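Local structure of protein (thiaminase I) (Bacillus subtilis, 3THI) at residues A[115-120]-A[128-133]; A[23-28]-A[282-287]; A[160-165]-A[173-178]; A[317-320]-A[325-328]. The protein degrades thiamin as a thiaminase I, a transferase that displaces the thiazole from the pyrimidine methylene group and puts another nucleophile in its place. One frame throughout, in Å; residues are numbered along the deposited sequence.

Interaction 1. Residues A[115-120]-A[128-133]; sequences DLKIGQ and YKKIGT
Lys130 reaches out from helix 124-131 and lies against Lys117 and Ile118 of the short helix 116-119 and against Gln120 just after it. This is a corner between two successive short helices on the surface of the thiaminase-1 domain, whose sequence family belongs to the periplasmic-binding-protein clan. At its base, Lys130 CB meets Ile118 CD1 at 3.8 Å, the lysine and isoleucine chains passing each other as they run opposite ways. The chain then bends at chi2 (-59°), which carries CD and CE across toward the other helix, and beyond that it runs extended. CE passes Gln120 NE2 at 4.1 Å. NZ ends up 4.2 Å from Lys117 CD, the two lysine chains nearly perpendicular. Their ammonium groups stay apart, with Lys117 NZ 4.9 Å from Lys130 NZ, and this nearness of like charges is likely to be mildly unfavourable.

On the inner side, Ile118 CD1 also touches Ile131 CG2 at 4.0 Å. Ile118 is buried, and it leans on Leu109 and Tyr111 of strand 96-112, while both isoleucines touch Arg226, so the apolar edge of the corner is laid against the body of the domain. The polar outer edge is joined through solvent: one water accepts from Lys130 NZ at 2.7 Å and, more weakly, from Gln120 NE2 at 2.7 Å.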
# COMPACT_ATOMS: atom_id res chain seq x y z
N ASP A 115 2.58 -26.34 1.34
CA ASP A 115 1.69 -26.18 2.49
C ASP A 115 0.26 -25.95 1.99
O ASP A 115 -0.28 -24.85 2.09
CB ASP A 115 2.17 -25.01 3.35
CG ASP A 115 1.66 -25.08 4.78
OD1 ASP A 115 0.71 -25.84 5.06
OD2 ASP A 115 2.22 -24.36 5.62
N LEU A 116 -0.36 -27.01 1.48
CA LEU A 116 -1.71 -26.93 0.95
C LEU A 116 -2.75 -26.45 1.97
O LEU A 116 -3.63 -25.66 1.63
CB LEU A 116 -2.12 -28.29 0.37
CG LEU A 116 -1.17 -28.91 -0.65
CD1 LEU A 116 -1.71 -30.26 -1.08
CD2 LEU A 116 -1.01 -28.02 -1.87
N LYS A 117 -2.62 -26.90 3.22
CA LYS A 117 -3.57 -26.51 4.27
C LYS A 117 -3.73 -25.01 4.49
O LYS A 117 -4.83 -24.54 4.80
CB LYS A 117 -3.21 -27.19 5.60
CG LYS A 117 -3.46 -28.68 5.61
CD LYS A 117 -3.37 -29.23 7.02
CE LYS A 117 -3.66 -30.72 7.05
NZ LYS A 117 -3.85 -31.21 8.43
N ILE A 118 -2.63 -24.26 4.37
CA ILE A 118 -2.66 -22.81 4.54
C ILE A 118 -3.23 -22.19 3.26
O ILE A 118 -3.73 -21.07 3.27
CB ILE A 118 -1.26 -22.22 4.82
CG1 ILE A 118 -0.63 -22.92 6.03
CG2 ILE A 118 -1.35 -20.73 5.13
CD1 ILE A 118 -1.36 -22.68 7.35
N GLY A 119 -3.18 -22.96 2.17
CA GLY A 119 -3.69 -22.51 0.89
C GLY A 119 -5.20 -22.37 0.88
O GLY A 119 -5.76 -21.62 0.08
N GLN A 120 -5.87 -23.10 1.77
CA GLN A 120 -7.33 -23.05 1.85
C GLN A 120 -7.86 -22.02 2.84
O GLN A 120 -9.06 -21.83 2.96
CB GLN A 120 -7.89 -24.44 2.17
CG GLN A 120 -7.43 -25.02 3.50
CD GLN A 120 -7.81 -26.49 3.66
OE1 GLN A 120 -7.64 -27.28 2.74
NE2 GLN A 120 -8.34 -26.84 4.83
N TYR A 128 -5.85 -19.01 12.28
CA TYR A 128 -5.58 -19.37 13.67
C TYR A 128 -5.80 -20.86 13.94
O TYR A 128 -5.05 -21.46 14.71
CB TYR A 128 -6.45 -18.54 14.63
CG TYR A 128 -6.19 -18.89 16.08
CD1 TYR A 128 -5.08 -18.38 16.75
CD2 TYR A 128 -7.03 -19.76 16.76
CE1 TYR A 128 -4.80 -18.75 18.06
CE2 TYR A 128 -6.76 -20.14 18.07
CZ TYR A 128 -5.64 -19.63 18.72
OH TYR A 128 -5.35 -20.03 20.01
N LYS A 129 -6.83 -21.44 13.34
CA LYS A 129 -7.11 -22.86 13.53
C LYS A 129 -5.99 -23.74 12.97
O LYS A 129 -5.85 -24.89 13.36
CB LYS A 129 -8.45 -23.24 12.88
CG LYS A 129 -9.65 -22.67 13.62
CD LYS A 129 -10.98 -23.15 13.04
CE LYS A 129 -12.14 -22.44 13.73
NZ LYS A 129 -13.46 -22.75 13.10
N LYS A 130 -5.20 -23.17 12.06
CA LYS A 130 -4.09 -23.87 11.42
C LYS A 130 -2.75 -23.67 12.09
O LYS A 130 -2.01 -24.62 12.32
CB LYS A 130 -3.99 -23.47 9.95
CG LYS A 130 -5.19 -23.89 9.13
CD LYS A 130 -5.39 -25.40 9.15
CE LYS A 130 -6.69 -25.78 8.45
NZ LYS A 130 -6.81 -27.25 8.27
N ILE A 131 -2.41 -22.42 12.38
CA ILE A 131 -1.13 -22.13 13.01
C ILE A 131 -1.20 -21.90 14.53
O ILE A 131 -0.20 -22.07 15.22
CB ILE A 131 -0.40 -20.96 12.33
CG1 ILE A 131 -1.19 -19.68 12.47
CG2 ILE A 131 -0.15 -21.30 10.86
CD1 ILE A 131 -0.44 -18.47 11.99
N GLY A 132 -2.37 -21.51 15.04
CA GLY A 132 -2.51 -21.29 16.46
C GLY A 132 -1.75 -20.11 17.04
O GLY A 132 -1.32 -19.22 16.32
N THR A 133 -1.58 -20.11 18.35
CA THR A 133 -0.88 -19.04 19.05
C THR A 133 0.62 -19.21 18.99
O THR A 133 1.13 -20.33 19.02
CB THR A 133 -1.28 -19.04 20.55
OG1 THR A 133 -2.68 -18.78 20.68
CG2 THR A 133 -0.51 -17.99 21.31
O HOH W 1 -7.63 -28.96 6.38

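Interaction 2. Residues A[23-28]-A[282-287]; sequences DQWQRQ and ANVMAS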
# COMPACT_ATOMS: atom_id res chain seq x y z
N ASP A 23 13.45 9.51 -16.93
CA ASP A 23 13.55 9.01 -18.29
C ASP A 23 12.28 9.28 -19.09
O ASP A 23 12.34 9.85 -20.18
CB ASP A 23 13.86 7.51 -18.28
CG ASP A 23 14.09 6.95 -19.67
OD1 ASP A 23 14.55 7.71 -20.56
OD2 ASP A 23 13.82 5.75 -19.86
N GLN A 24 11.13 8.89 -18.53
CA GLN A 24 9.86 9.12 -19.22
C GLN A 24 9.52 10.61 -19.39
O GLN A 24 8.94 11.00 -20.41
CB GLN A 24 8.73 8.37 -18.53
CG GLN A 24 8.89 6.87 -18.56
CD GLN A 24 8.81 6.31 -19.97
OE1 GLN A 24 8.06 6.80 -20.80
NE2 GLN A 24 9.59 5.28 -20.23
N TRP A 25 9.89 11.43 -18.41
CA TRP A 25 9.63 12.87 -18.49
C TRP A 25 10.48 13.49 -19.61
O TRP A 25 9.97 14.25 -20.43
CB TRP A 25 9.98 13.55 -17.17
CG TRP A 25 9.78 15.05 -17.18
CD1 TRP A 25 10.74 16.00 -16.96
CD2 TRP A 25 8.54 15.76 -17.35
NE1 TRP A 25 10.18 17.26 -16.97
CE2 TRP A 25 8.83 17.14 -17.21
CE3 TRP A 25 7.22 15.37 -17.61
CZ2 TRP A 25 7.85 18.13 -17.30
CZ3 TRP A 25 6.24 16.35 -17.71
CH2 TRP A 25 6.56 17.71 -17.56
N GLN A 26 11.77 13.16 -19.63
CA GLN A 26 12.70 13.67 -20.64
C GLN A 26 12.32 13.34 -22.08
O GLN A 26 12.66 14.07 -23.00
CB GLN A 26 14.12 13.15 -20.37
CG GLN A 26 14.86 13.90 -19.29
CD GLN A 26 16.21 13.28 -18.95
OE1 GLN A 26 16.43 12.08 -19.16
NE2 GLN A 26 17.12 14.10 -18.43
N ARG A 27 11.60 12.24 -22.27
CA ARG A 27 11.18 11.82 -23.60
C ARG A 27 10.21 12.78 -24.28
O ARG A 27 10.24 12.95 -25.51
CB ARG A 27 10.62 10.39 -23.57
CG ARG A 27 11.66 9.33 -23.18
CD ARG A 27 11.21 7.90 -23.44
NE ARG A 27 12.19 6.93 -22.94
CZ ARG A 27 11.95 5.64 -22.71
NH1 ARG A 27 10.74 5.14 -22.94
NH2 ARG A 27 12.90 4.86 -22.22
N GLN A 28 9.39 13.46 -23.48
CA GLN A 28 8.41 14.41 -23.99
C GLN A 28 8.66 15.85 -23.57
O GLN A 28 8.22 16.78 -24.23
CB GLN A 28 6.99 13.95 -23.63
CG GLN A 28 6.86 13.21 -22.29
CD GLN A 28 6.17 11.85 -22.41
OE1 GLN A 28 6.73 10.90 -22.97
NE2 GLN A 28 4.96 11.74 -21.87
N ALA A 282 2.44 14.65 -13.64
CA ALA A 282 1.65 13.73 -12.83
C ALA A 282 1.22 12.53 -13.69
O ALA A 282 1.31 11.38 -13.28
CB ALA A 282 0.42 14.44 -12.28
N ASN A 283 0.79 12.82 -14.92
CA ASN A 283 0.37 11.78 -15.84
C ASN A 283 1.50 10.84 -16.22
O ASN A 283 1.31 9.62 -16.28
CB ASN A 283 -0.27 12.40 -17.08
CG ASN A 283 -1.76 12.55 -16.94
OD1 ASN A 283 -2.50 11.56 -16.93
ND2 ASN A 283 -2.22 13.78 -16.78
N VAL A 284 2.68 11.41 -16.50
CA VAL A 284 3.86 10.62 -16.84
C VAL A 284 4.18 9.72 -15.65
O VAL A 284 4.33 8.51 -15.80
CB VAL A 284 5.09 11.53 -17.16
CG1 VAL A 284 6.37 10.71 -17.19
CG2 VAL A 284 4.90 12.24 -18.50
N MET A 285 4.22 10.29 -14.45
CA MET A 285 4.52 9.53 -13.25
C MET A 285 3.56 8.39 -13.02
O MET A 285 3.92 7.37 -12.45
CB MET A 285 4.54 10.44 -12.04
CG MET A 285 5.64 11.47 -12.08
SD MET A 285 5.57 12.58 -10.69
CE MET A 285 6.11 11.50 -9.42
N ALA A 286 2.33 8.54 -13.50
CA ALA A 286 1.30 7.52 -13.34
C ALA A 286 1.10 6.71 -14.63
O ALA A 286 0.30 5.77 -14.66
CB ALA A 286 -0.01 8.17 -12.92
N SER A 287 1.85 7.05 -15.68
CA SER A 287 1.70 6.35 -16.96
C SER A 287 2.09 4.90 -16.84
O SER A 287 2.89 4.54 -15.97
CB SER A 287 2.52 7.01 -18.08
OG SER A 287 3.88 6.56 -18.07
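Helices 23-28 and 282-286 cross obliquely, their N-to-C directions 131° apart and their axes 9.5 Å from each other at closest approach. The backbones come nearest at Trp25 and Val284, with CA to CA 6.4 Å. Val284 points at the other helix and fits among Gln24, Trp25 and Gln28, one turn of helix 14-28. Its two methyls divide the work. CG1, anti to the backbone N (chi1 167°), presses on Gln24 CB at 3.6 Å and lies 3.8 Å from Trp25 N, against the main chain itself. CG2 faces the other way along the turn: it sits at the edge of the indole, near the ring plane, 4.0 Å from Trp25 CE3, and it also touches the Gln28 amide, Val284 CG2 lying 3.4 Å from Gln28 NE2. An alanine in place of Val284 would probably open a gap between the helices, leaving the six-ring edge of Trp25 and the Gln28 amide without the methyl they rest on, and Gln24 CB without CG1.

The far end of the indole is fixed separately, since Trp25 NE1 donates to Val32 O, and the ring also touches Leu3 of strand 2-6. On the opposite helix Ala282 and Met285 turn to Val266 of strand 260-269, so the pair borders both strands, and it reaches Asp289 and Thr290 of helix 288-295 through Gln24.

Interaction 3. Residues A[160-165]-A[173-178]; sequences MYLEAL and TEYDLL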
# COMPACT_ATOMS: atom_id res chain seq x y z
N MET A 160 -4.97 -0.67 10.27
CA MET A 160 -5.52 -2.02 10.26
C MET A 160 -6.86 -2.02 10.98
O MET A 160 -7.82 -2.65 10.53
CB MET A 160 -4.55 -2.98 10.92
CG MET A 160 -3.30 -3.18 10.11
SD MET A 160 -2.13 -4.25 10.94
CE MET A 160 -2.88 -5.85 10.66
N TYR A 161 -6.94 -1.24 12.06
CA TYR A 161 -8.17 -1.10 12.83
C TYR A 161 -9.32 -0.60 11.94
O TYR A 161 -10.41 -1.19 11.90
CB TYR A 161 -7.95 -0.12 14.00
CG TYR A 161 -9.20 0.13 14.82
CD1 TYR A 161 -9.57 -0.74 15.84
CD2 TYR A 161 -10.06 1.19 14.51
CE1 TYR A 161 -10.76 -0.58 16.54
CE2 TYR A 161 -11.27 1.36 15.21
CZ TYR A 161 -11.61 0.47 16.22
OH TYR A 161 -12.78 0.61 16.91
N LEU A 162 -9.07 0.50 11.24
CA LEU A 162 -10.07 1.13 10.37
C LEU A 162 -10.48 0.27 9.19
O LEU A 162 -11.64 0.31 8.77
CB LEU A 162 -9.57 2.50 9.92
CG LEU A 162 -9.47 3.47 11.10
CD1 LEU A 162 -8.83 4.77 10.67
CD2 LEU A 162 -10.84 3.72 11.63
N GLU A 163 -9.54 -0.49 8.65
CA GLU A 163 -9.85 -1.38 7.54
C GLU A 163 -10.72 -2.52 8.05
O GLU A 163 -11.74 -2.86 7.45
CB GLU A 163 -8.58 -1.95 6.92
CG GLU A 163 -7.73 -0.93 6.20
CD GLU A 163 -6.77 -1.56 5.24
OE1 GLU A 163 -6.06 -2.50 5.65
OE2 GLU A 163 -6.71 -1.13 4.07
N ALA A 164 -10.31 -3.10 9.18
CA ALA A 164 -11.04 -4.19 9.80
C ALA A 164 -12.46 -3.75 10.12
O ALA A 164 -13.41 -4.50 9.90
CB ALA A 164 -10.34 -4.65 11.08
N LEU A 165 -12.61 -2.53 10.62
CA LEU A 165 -13.92 -2.00 10.99
C LEU A 165 -14.87 -1.98 9.80
O LEU A 165 -16.07 -2.23 9.95
CB LEU A 165 -13.79 -0.60 11.59
CG LEU A 165 -15.05 -0.04 12.26
CD1 LEU A 165 -15.45 -0.95 13.39
CD2 LEU A 165 -14.79 1.37 12.78
N THR A 173 -16.80 2.79 3.58
CA THR A 173 -16.89 4.19 3.96
C THR A 173 -15.54 4.86 3.73
O THR A 173 -14.50 4.20 3.81
CB THR A 173 -17.29 4.39 5.44
OG1 THR A 173 -17.27 5.79 5.74
CG2 THR A 173 -16.35 3.68 6.38
N GLU A 174 -15.56 6.13 3.35
CA GLU A 174 -14.33 6.87 3.15
C GLU A 174 -13.94 7.54 4.46
O GLU A 174 -12.99 8.32 4.52
CB GLU A 174 -14.48 7.91 2.05
CG GLU A 174 -14.73 7.30 0.69
CD GLU A 174 -14.50 8.26 -0.45
OE1 GLU A 174 -14.54 9.48 -0.21
OE2 GLU A 174 -14.30 7.80 -1.59
N TYR A 175 -14.71 7.25 5.51
CA TYR A 175 -14.50 7.80 6.83
C TYR A 175 -14.41 9.31 6.88
O TYR A 175 -13.53 9.85 7.56
CB TYR A 175 -13.24 7.21 7.46
CG TYR A 175 -13.39 5.78 7.93
CD1 TYR A 175 -14.20 5.46 9.02
CD2 TYR A 175 -12.67 4.75 7.31
CE1 TYR A 175 -14.28 4.15 9.49
CE2 TYR A 175 -12.74 3.45 7.78
CZ TYR A 175 -13.54 3.16 8.87
OH TYR A 175 -13.57 1.87 9.33
N ASP A 176 -15.30 10.00 6.16
CA ASP A 176 -15.34 11.47 6.17
C ASP A 176 -15.41 11.84 7.63
O ASP A 176 -14.77 12.79 8.10
CB ASP A 176 -16.59 12.01 5.44
CG ASP A 176 -16.39 12.10 3.94
OD1 ASP A 176 -15.22 12.19 3.50
OD2 ASP A 176 -17.40 12.09 3.19
N LEU A 177 -16.19 11.04 8.35
CA LEU A 177 -16.33 11.17 9.78
C LEU A 177 -15.60 9.94 10.30
O LEU A 177 -15.91 8.81 9.91
CB LEU A 177 -17.81 11.11 10.18
CG LEU A 177 -18.10 11.45 11.64
CD1 LEU A 177 -17.71 12.90 11.91
CD2 LEU A 177 -19.58 11.22 11.92
N LEU A 178 -14.54 10.15 11.07
CA LEU A 178 -13.79 9.04 11.64
C LEU A 178 -14.51 8.51 12.89
O LEU A 178 -15.14 9.27 13.62
CB LEU A 178 -12.35 9.46 11.92
CG LEU A 178 -11.59 9.58 10.59
CD1 LEU A 178 -10.49 10.61 10.70
CD2 LEU A 178 -11.04 8.21 10.17
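Tyr175 points its hydroxyl end at helix 160-165, with Leu162 over one face of the ring and Leu165 near its edge. Leu162 CD2 sits 4.2 Å from the ring centroid and 24° off the normal, a CH-pi contact displaced toward the hydroxyl end. With CG beside the backbone N (chi1 -66°), Leu162 sets CD2 over the ring and still offers its carbonyl O to the hydroxyl. The opposite face is covered by Thr173 CG2 from the ring's own segment, so the ring is held flat between a leucine methyl and a threonine methyl. Tyr175 OH donates to Leu162 O at 2.5 Å, in the carbonyl plane and on a lone pair, with a C=O...O angle of 131°. Leu165 closes in beside this bond, its CB 3.4 Å from Tyr175 OH. Leu162 CD1 meets Leu178 CD2 at 4.1 Å, the two chains nearly perpendicular, and Trp349 of helix 346-353 touches both leucines.

Tyr175 N donates to Thr173 OG1 at 3.0 Å, which shapes the backbone leading into the tyrosine. This is an ST turn, with its tyrosine bonding the loop after helix 154-169 back to that helix, within the thiaminase-1 domain.

Interaction 4. Residues A[317-320]-A[325-328]; sequences ALMQ and YSEL
Leu318 drives one methyl straight down on the ring of Tyr325. Its CD1 stands 3.5 Å from the ring centroid and only 9° off the normal, a nearly central CH-pi contact. CB of the same leucine lies by the ring's root, 3.9 Å from Tyr325 CG, so the leucine spans the face from its root to its centre. Leu318 carries CG beside its backbone N (chi1 -71°) with the chain extended beyond it, and this lets both CB and CD1 bear on the same face. The other face is taken by Leu328 CD1, one turn farther along the ring's own helix and offset toward the rim.

The chain passes here from helix 312-318 into helix 324-332, a corner between two successive helices with Tyr325 packed in it. The hydroxyl of Tyr325 leads on out of the corner to Leu307 O, its hydrogen-bond acceptor, and Leu295 of helix 288-295 touches both Leu318 and Tyr325. A serine in place of Tyr325 removes the ring, and this would probably leave a gap between Leu318 CD1 and Leu328 CD1, and Leu307 O without this donor.

Toward solvent the fit slackens. Met319 and Ser326 are both partly exposed and meet through scattered contacts of about 4 Å, with no ring face involved: Met319 CB is 3.9 Å from Ser326 N, and Met319 SD lies 4.1 Å from Ser326 OG. The methionine chain bends at chi3 (80°), which brings its terminal methyl, CE, back to 4.1 Å from Ser326 CA.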
# COMPACT_ATOMS: atom_id res chain seq x y z
N ALA A 317 1.65 -6.09 -19.55
CA ALA A 317 3.05 -6.06 -19.94
C ALA A 317 4.02 -6.83 -19.05
O ALA A 317 5.00 -7.41 -19.53
CB ALA A 317 3.52 -4.63 -20.09
N LEU A 318 3.76 -6.86 -17.74
CA LEU A 318 4.65 -7.54 -16.81
C LEU A 318 4.51 -9.05 -16.72
O LEU A 318 5.51 -9.75 -16.62
CB LEU A 318 4.52 -6.95 -15.41
CG LEU A 318 5.09 -5.55 -15.16
CD1 LEU A 318 4.78 -5.14 -13.73
CD2 LEU A 318 6.59 -5.54 -15.39
N MET A 319 3.28 -9.55 -16.77
CA MET A 319 3.03 -10.99 -16.61
C MET A 319 3.71 -11.96 -17.58
O MET A 319 3.86 -13.14 -17.27
CB MET A 319 1.53 -11.28 -16.52
CG MET A 319 0.75 -11.05 -17.79
SD MET A 319 -0.94 -11.68 -17.61
CE MET A 319 -1.74 -10.32 -16.68
N GLN A 320 4.16 -11.46 -18.73
CA GLN A 320 4.84 -12.30 -19.71
C GLN A 320 6.13 -12.79 -19.07
O GLN A 320 6.34 -14.00 -18.93
CB GLN A 320 5.19 -11.47 -20.96
CG GLN A 320 4.06 -10.59 -21.48
CD GLN A 320 4.52 -9.64 -22.58
OE1 GLN A 320 5.26 -8.69 -22.32
NE2 GLN A 320 4.08 -9.90 -23.81
N TYR A 325 2.73 -11.58 -11.62
CA TYR A 325 1.84 -10.47 -11.92
C TYR A 325 0.49 -10.87 -12.50
O TYR A 325 -0.43 -10.06 -12.59
CB TYR A 325 2.55 -9.45 -12.82
CG TYR A 325 3.30 -8.43 -12.00
CD1 TYR A 325 2.62 -7.33 -11.45
CD2 TYR A 325 4.66 -8.57 -11.75
CE1 TYR A 325 3.29 -6.39 -10.66
CE2 TYR A 325 5.34 -7.64 -10.96
CZ TYR A 325 4.65 -6.55 -10.43
OH TYR A 325 5.33 -5.59 -9.71
N SER A 326 0.37 -12.14 -12.90
CA SER A 326 -0.89 -12.66 -13.43
C SER A 326 -1.81 -12.85 -12.22
O SER A 326 -2.96 -12.41 -12.21
CB SER A 326 -0.63 -13.99 -14.15
OG SER A 326 -1.81 -14.48 -14.77
N GLU A 327 -1.26 -13.45 -11.17
CA GLU A 327 -2.00 -13.69 -9.94
C GLU A 327 -2.34 -12.36 -9.26
O GLU A 327 -3.45 -12.17 -8.75
CB GLU A 327 -1.18 -14.57 -9.02
CG GLU A 327 -1.97 -15.13 -7.86
CD GLU A 327 -1.19 -16.17 -7.06
OE1 GLU A 327 -0.13 -16.64 -7.54
OE2 GLU A 327 -1.65 -16.50 -5.96
N LEU A 328 -1.40 -11.41 -9.28
CA LEU A 328 -1.62 -10.10 -8.68
C LEU A 328 -2.69 -9.33 -9.44
O LEU A 328 -3.49 -8.61 -8.86
CB LEU A 328 -0.30 -9.30 -8.67
CG LEU A 328 0.90 -9.88 -7.90
CD1 LEU A 328 2.09 -8.95 -8.04
CD2 LEU A 328 0.56 -10.06 -6.42

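From the N terminus, helix 14-28 supplies the first half of interaction 2, whose partner, 282-287 on helix 275-286, arrives only after more than 250 residues; the contact joins these two helices. That long loop contains interactions 1 and 3, each a short closure: 115-120 with 128-133 joins two successive helices, and 160-165 with 173-178 folds a chain segment back on the helix before it. These two follow in series inside the thiaminase-1 range, their centres about 28 Å apart. Interaction 4 opens after interaction 2 has closed and joins two late helices, 312-318 and 324-332. None of the contacts cross or touch. Interactions 1 and 2 lie on opposite sides of the chain's centre, with centres about 44 Å apart.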